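Side-chain contacts in bacterioferritin (Mycobacterium tuberculosis, PDB 3UOI), which probably stores iron, oxidising Fe(2+) with dioxygen at a ferroxidase centre and laying down the ferric mineral inside a hollow shell of 24 heme-binding subunits: residues Q26-L29 and H30-Q34; E130-I133 and D134-E137. All coordinates share one frame; numbering follows the deposited sequence.

Contact 1: Q26-L29 and H30-Q34. With HEM (protoporphyrin IX containing Fe), chain B.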
loop_
_atom_site.group_PDB
_atom_site.type_symbol
_atom_site.label_atom_id
_atom_site.label_comp_id
_atom_site.label_asym_id
_atom_site.label_seq_id
_atom_site.Cartn_x
_atom_site.Cartn_y
_atom_site.Cartn_z
ATOM N N GLN A 26 33.691 -8.525 -36.514
ATOM C CA GLN A 26 34.626 -9.445 -35.950
ATOM C C GLN A 26 34.214 -9.794 -34.561
ATOM O O GLN A 26 34.171 -10.936 -34.244
ATOM C CB GLN A 26 36.059 -8.941 -36.037
ATOM C CG GLN A 26 37.152 -9.865 -35.545
ATOM C CD GLN A 26 38.496 -9.294 -35.835
ATOM O OE1 GLN A 26 38.835 -9.072 -36.956
ATOM N NE2 GLN A 26 39.262 -9.044 -34.810
ATOM N N TYR A 27 33.857 -8.790 -33.779
ATOM C CA TYR A 27 33.499 -8.979 -32.404
ATOM C C TYR A 27 32.247 -9.818 -32.257
ATOM O O TYR A 27 32.169 -10.670 -31.437
ATOM C CB TYR A 27 33.375 -7.650 -31.623
ATOM C CG TYR A 27 34.646 -6.790 -31.472
ATOM C CD1 TYR A 27 35.881 -7.266 -31.792
ATOM C CD2 TYR A 27 34.587 -5.509 -31.018
ATOM C CE1 TYR A 27 37.018 -6.481 -31.686
ATOM C CE2 TYR A 27 35.740 -4.721 -30.901
ATOM C CZ TYR A 27 36.955 -5.209 -31.251
ATOM O OH TYR A 27 38.122 -4.448 -31.152
ATOM N N PHE A 28 31.282 -9.552 -33.096
ATOM C CA PHE A 28 30.040 -10.298 -32.973
ATOM C C PHE A 28 30.212 -11.761 -33.248
ATOM O O PHE A 28 29.874 -12.544 -32.431
ATOM C CB PHE A 28 28.953 -9.773 -33.906
ATOM C CG PHE A 28 27.560 -10.270 -33.570
ATOM C CD1 PHE A 28 26.787 -9.640 -32.603
ATOM C CD2 PHE A 28 27.018 -11.351 -34.211
ATOM C CE1 PHE A 28 25.509 -10.081 -32.309
ATOM C CE2 PHE A 28 25.729 -11.785 -33.894
ATOM C CZ PHE A 28 24.995 -11.143 -32.953
ATOM N N LEU A 29 30.808 -12.080 -34.393
ATOM C CA LEU A 29 30.989 -13.454 -34.815
ATOM C C LEU A 29 31.832 -14.187 -33.807
ATOM O O LEU A 29 31.565 -15.271 -33.507
ATOM C CB LEU A 29 31.559 -13.577 -36.194
ATOM C CG LEU A 29 31.738 -14.992 -36.678
ATOM C CD1 LEU A 29 30.489 -15.625 -37.083
ATOM C CD2 LEU A 29 32.662 -14.989 -37.791
ATOM N N HIS A 30 32.811 -13.516 -33.248
ATOM C CA HIS A 30 33.610 -14.087 -32.188
ATOM C C HIS A 30 32.762 -14.444 -30.955
ATOM O O HIS A 30 32.946 -15.481 -30.385
ATOM C CB HIS A 30 34.755 -13.169 -31.785
ATOM C CG HIS A 30 35.982 -13.335 -32.613
ATOM N ND1 HIS A 30 37.129 -12.628 -32.382
ATOM C CD2 HIS A 30 36.232 -14.114 -33.675
ATOM C CE1 HIS A 30 38.030 -12.957 -33.275
ATOM N NE2 HIS A 30 37.507 -13.856 -34.073
ATOM N N SER A 31 31.833 -13.569 -30.598
ATOM C CA SER A 31 30.923 -13.834 -29.500
ATOM C C SER A 31 29.987 -15.035 -29.737
ATOM O O SER A 31 29.770 -15.817 -28.857
ATOM C CB SER A 31 30.182 -12.586 -29.055
ATOM O OG SER A 31 28.963 -12.478 -29.624
ATOM N N LYS A 32 29.456 -15.160 -30.934
ATOM C CA LYS A 32 28.673 -16.315 -31.299
ATOM C C LYS A 32 29.501 -17.598 -31.296
ATOM O O LYS A 32 29.017 -18.620 -30.917
ATOM C CB LYS A 32 28.055 -16.151 -32.660
ATOM C CG LYS A 32 27.195 -14.993 -32.822
ATOM C CD LYS A 32 26.055 -14.931 -31.886
ATOM C CE LYS A 32 25.032 -15.987 -32.090
ATOM N NZ LYS A 32 24.244 -16.192 -30.947
ATOM N N MET A 33 30.724 -17.514 -31.792
ATOM C CA MET A 33 31.626 -18.630 -31.826
ATOM C C MET A 33 31.972 -19.014 -30.416
ATOM O O MET A 33 32.102 -20.156 -30.144
ATOM C CB MET A 33 32.905 -18.334 -32.595
ATOM C CG MET A 33 32.838 -18.195 -34.107
ATOM S SD MET A 33 34.450 -17.877 -34.866
ATOM C CE MET A 33 35.346 -19.371 -34.744
ATOM N N GLN A 34 32.157 -18.039 -29.540
ATOM C CA GLN A 34 32.442 -18.316 -28.137
ATOM C C GLN A 34 31.252 -18.994 -27.454
ATOM O O GLN A 34 31.383 -19.936 -26.757
ATOM C CB GLN A 34 32.923 -17.085 -27.392
ATOM C CG GLN A 34 34.196 -16.527 -27.875
ATOM C CD GLN A 34 34.526 -15.125 -27.402
ATOM O OE1 GLN A 34 33.797 -14.514 -26.678
ATOM N NE2 GLN A 34 35.652 -14.639 -27.809
HETATM C CHA HEM B . 21.716 -3.694 -31.616
HETATM C CHB HEM B . 23.253 -7.486 -34.146
HETATM C CHC HEM B . 25.279 -4.462 -37.317
HETATM C CHD HEM B . 23.554 -0.625 -34.934
HETATM C C1A HEM B . 21.792 -4.987 -32.087
HETATM C C2A HEM B . 21.031 -6.146 -31.680
HETATM C C3A HEM B . 21.499 -7.190 -32.395
HETATM C C4A HEM B . 22.533 -6.734 -33.249
HETATM C CMA HEM B . 21.030 -8.653 -32.377
HETATM C CAA HEM B . 19.911 -6.076 -30.602
HETATM C CBA HEM B . 18.816 -5.142 -31.140
HETATM C CGA HEM B . 17.381 -5.630 -30.983
HETATM O O1A HEM B . 16.445 -5.201 -31.755
HETATM O O2A HEM B . 17.147 -6.456 -30.059
HETATM C C1B HEM B . 23.996 -7.000 -35.208
HETATM C C2B HEM B . 24.819 -7.792 -36.116
HETATM C C3B HEM B . 25.363 -6.971 -37.005
HETATM C C4B HEM B . 24.918 -5.620 -36.666
HETATM C CMB HEM B . 25.010 -9.332 -36.117
HETATM C CAB HEM B . 26.298 -7.472 -38.145
HETATM C CBB HEM B . 27.072 -6.628 -38.815
HETATM C C1C HEM B . 25.010 -3.139 -36.989
HETATM C C2C HEM B . 25.550 -1.959 -37.658
HETATM C C3C HEM B . 25.032 -0.901 -36.996
HETATM C C4C HEM B . 24.237 -1.370 -35.867
HETATM C CMC HEM B . 26.492 -1.961 -38.896
HETATM C CAC HEM B . 25.250 0.581 -37.299
HETATM C CBC HEM B . 25.008 1.403 -36.272
HETATM C C1D HEM B . 22.979 -1.106 -33.783
HETATM C C2D HEM B . 22.527 -0.277 -32.700
HETATM C C3D HEM B . 21.966 -1.266 -31.696
HETATM C C4D HEM B . 22.129 -2.542 -32.267
HETATM C CMD HEM B . 22.535 1.286 -32.613
HETATM C CAD HEM B . 21.309 -0.994 -30.358
HETATM C CBD HEM B . 22.449 -0.723 -29.390
HETATM C CGD HEM B . 21.815 -0.618 -28.034
HETATM O O1D HEM B . 20.823 -1.365 -27.758
HETATM O O2D HEM B . 22.296 0.217 -27.248
HETATM N NA HEM B . 22.697 -5.410 -33.016
HETATM N NB HEM B . 24.091 -5.670 -35.545
HETATM N NC HEM B . 24.239 -2.708 -35.929
HETATM N ND HEM B . 22.808 -2.451 -33.505
HETATM FE FE HEM B . 23.467 -3.974 -34.467
#
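Two successive turns of helix 7-36, Q26-L29 and H30-Q34, meet through i to i+4 side-chain pairs on a buried part of the four-helix bundle, where the helix also borders heme. F28 touches both heme and K32. Heme methyl CMB sits over the centre of one face of the F28 ring, with CMB 3.4 Å from F28 CE2. The aliphatic stem of K32 runs alongside the ring, K32 CG coming within 3.7 Å of F28 CE2. Bends at chi2 and chi3 keep K32 CG and CD beside F28 CE2 and CZ before the ammonium leads away to form salt bridges with D62 and E58 of the second subunit. On another side of the helix, Q26 and H30 lie side by side: Q26 CG makes a CH-pi contact over the imidazole face, 4.2 Å from the ring centroid. Beyond this contact the Q26 amide bonds R80 N and D92, and H30 NE2 accepts from G82 N. The carbonyl of F28 is gripped twice, by K32 N in the usual helical bond and by S31 OG (3.0 Å), whose hydroxyl arrives in the carbonyl plane on a lone pair. The buried serine hydroxyl thus gives its proton to a carbonyl of its own helix, and a single lysine lends its methylenes to the heme-pocket phenylalanine and its charge to the subunit interface.

Contact 2: E130-I133 and D134-E137; sequences EEHI and DYLE
H132 lies with one face of its imidazole under the branched end of L136, one helical turn further along helix 116-146. Methyl CD1 of L136 stands 3.3 Å above the ring plane, displaced toward the rim on the CD2-NE2 side. Its distance of 3.7 Å from the ring centroid makes this a close CH-pi contact. The two side chains cross obliquely. H132 has CG anti to its own backbone N (chi1 -158°), a torsion that carries the ring forward along the helix, while L136 CG lies anti to its carbonyl carbon and leans back to meet it. Y135 comes to the edge of the same imidazole, its CD2 4.0 Å from H132 CD2, and its ring in turn stacks on H45 of helix 40-66.

A second pair follows on a neighbouring side of the helix. Methyl CG2 of I133 lies alongside E137 and packs on the carboxylate carbon, 3.5 Å from E137 CD. The methyl therefore lies against the carboxylate while both oxygens of the extended glutamate have partners: Y97 for OE2, and the backbone N of M3 of the third subunit for OE1. E130, two turns back from E137 on the same side of the helix, directs its carboxylate to R63 and T117 of that subunit.

Beneath these side chains the main chain is regular, and the bond from E137 N to I133 O is almost straight at 175°. L136 also touches E96, which like H132 is a predicted ligand of the second iron. E129 and H132, both predicted iron ligands, form the Glu-x-x-His motif of the ferritin-like diiron four-helix bundle.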
loop_
_atom_site.group_PDB
_atom_site.type_symbol
_atom_site.label_atom_id
_atom_site.label_comp_id
_atom_site.label_asym_id
_atom_site.label_seq_id
_atom_site.Cartn_x
_atom_site.Cartn_y
_atom_site.Cartn_z
ATOM N N GLU A 130 41.391 1.881 -25.570
ATOM C CA GLU A 130 42.461 1.616 -24.631
ATOM C C GLU A 130 41.978 0.653 -23.528
ATOM O O GLU A 130 42.631 -0.316 -23.189
ATOM C CB GLU A 130 43.021 2.910 -24.051
ATOM C CG GLU A 130 43.587 3.890 -25.046
ATOM C CD GLU A 130 44.219 5.118 -24.421
ATOM O OE1 GLU A 130 43.725 5.597 -23.456
ATOM O OE2 GLU A 130 45.181 5.601 -24.886
ATOM N N GLU A 131 40.777 0.920 -23.054
ATOM C CA GLU A 131 40.164 0.034 -22.073
ATOM C C GLU A 131 40.046 -1.358 -22.646
ATOM O O GLU A 131 40.433 -2.306 -22.033
ATOM C CB GLU A 131 38.798 0.559 -21.618
ATOM C CG GLU A 131 38.903 1.798 -20.798
ATOM C CD GLU A 131 37.774 2.021 -19.805
ATOM O OE1 GLU A 131 36.900 1.177 -19.634
ATOM O OE2 GLU A 131 37.785 3.076 -19.170
ATOM N N HIS A 132 39.607 -1.459 -23.871
ATOM C CA HIS A 132 39.498 -2.759 -24.468
ATOM C C HIS A 132 40.816 -3.506 -24.589
ATOM O O HIS A 132 40.875 -4.663 -24.297
ATOM C CB HIS A 132 38.929 -2.622 -25.842
ATOM C CG HIS A 132 38.295 -3.862 -26.352
ATOM N ND1 HIS A 132 37.658 -3.920 -27.559
ATOM C CD2 HIS A 132 38.217 -5.098 -25.829
ATOM C CE1 HIS A 132 37.209 -5.137 -27.758
ATOM N NE2 HIS A 132 37.527 -5.872 -26.719
ATOM N N ILE A 133 41.861 -2.814 -25.021
ATOM C CA ILE A 133 43.142 -3.416 -25.205
ATOM C C ILE A 133 43.645 -3.902 -23.886
ATOM O O ILE A 133 44.160 -4.980 -23.820
ATOM C CB ILE A 133 44.140 -2.445 -25.822
ATOM C CG1 ILE A 133 43.845 -2.224 -27.296
ATOM C CG2 ILE A 133 45.560 -2.941 -25.616
ATOM C CD1 ILE A 133 44.174 -0.937 -27.752
ATOM N N ASP A 134 43.450 -3.088 -22.859
ATOM C CA ASP A 134 43.883 -3.401 -21.511
ATOM C C ASP A 134 43.144 -4.668 -21.065
ATOM O O ASP A 134 43.743 -5.573 -20.618
ATOM C CB ASP A 134 43.713 -2.199 -20.580
ATOM C CG ASP A 134 44.068 -2.474 -19.124
ATOM O OD1 ASP A 134 44.804 -3.346 -18.823
ATOM O OD2 ASP A 134 43.617 -1.742 -18.276
ATOM N N TYR A 135 41.855 -4.742 -21.320
ATOM C CA TYR A 135 41.089 -5.936 -21.029
ATOM C C TYR A 135 41.563 -7.152 -21.786
ATOM O O TYR A 135 41.640 -8.179 -21.235
ATOM C CB TYR A 135 39.624 -5.746 -21.360
ATOM C CG TYR A 135 38.862 -7.028 -21.515
ATOM C CD1 TYR A 135 38.322 -7.676 -20.433
ATOM C CD2 TYR A 135 38.710 -7.592 -22.735
ATOM C CE1 TYR A 135 37.650 -8.832 -20.581
ATOM C CE2 TYR A 135 38.059 -8.736 -22.895
ATOM C CZ TYR A 135 37.523 -9.372 -21.826
ATOM O OH TYR A 135 36.871 -10.530 -22.049
ATOM N N LEU A 136 41.865 -7.012 -23.051
ATOM C CA LEU A 136 42.325 -8.121 -23.881
ATOM C C LEU A 136 43.736 -8.731 -23.579
ATOM O O LEU A 136 43.907 -9.931 -23.613
ATOM C CB LEU A 136 42.177 -7.762 -25.350
ATOM C CG LEU A 136 40.775 -7.587 -25.921
ATOM C CD1 LEU A 136 40.772 -6.895 -27.230
ATOM C CD2 LEU A 136 40.110 -8.876 -26.073
ATOM N N GLU A 137 44.704 -7.862 -23.331
ATOM C CA GLU A 137 46.040 -8.182 -22.913
ATOM C C GLU A 137 46.045 -8.838 -21.541
ATOM O O GLU A 137 46.692 -9.791 -21.370
ATOM C CB GLU A 137 46.956 -6.952 -22.979
ATOM C CG GLU A 137 47.006 -6.302 -24.348
ATOM C CD GLU A 137 47.955 -5.159 -24.493
ATOM O OE1 GLU A 137 48.216 -4.459 -23.550
ATOM O OE2 GLU A 137 48.389 -4.940 -25.593
#

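Overall arrangement
Both contacts illustrate how one helical turn can serve two tasks, since each joins residues three or four apart on a long bundle helix. Contact 1, on helix 7-36, is buried throughout; contact 2, on helix 116-146, is only partly so, with E131 exposed. Their centres are about 17 Å apart, yet they touch at Y27 CE2 and H132 CE1 (3.5 Å), the two ring planes being inclined by about 75°. Y27, not itself a predicted ligand, also packs on E96 of helix 85-112; contact 1 thus borders the predicted iron site, whereas contact 2 supplies its predicted ligand H132. Contact 1 faces heme and sends a lysine to one subunit; contact 2 sends glutamates to another.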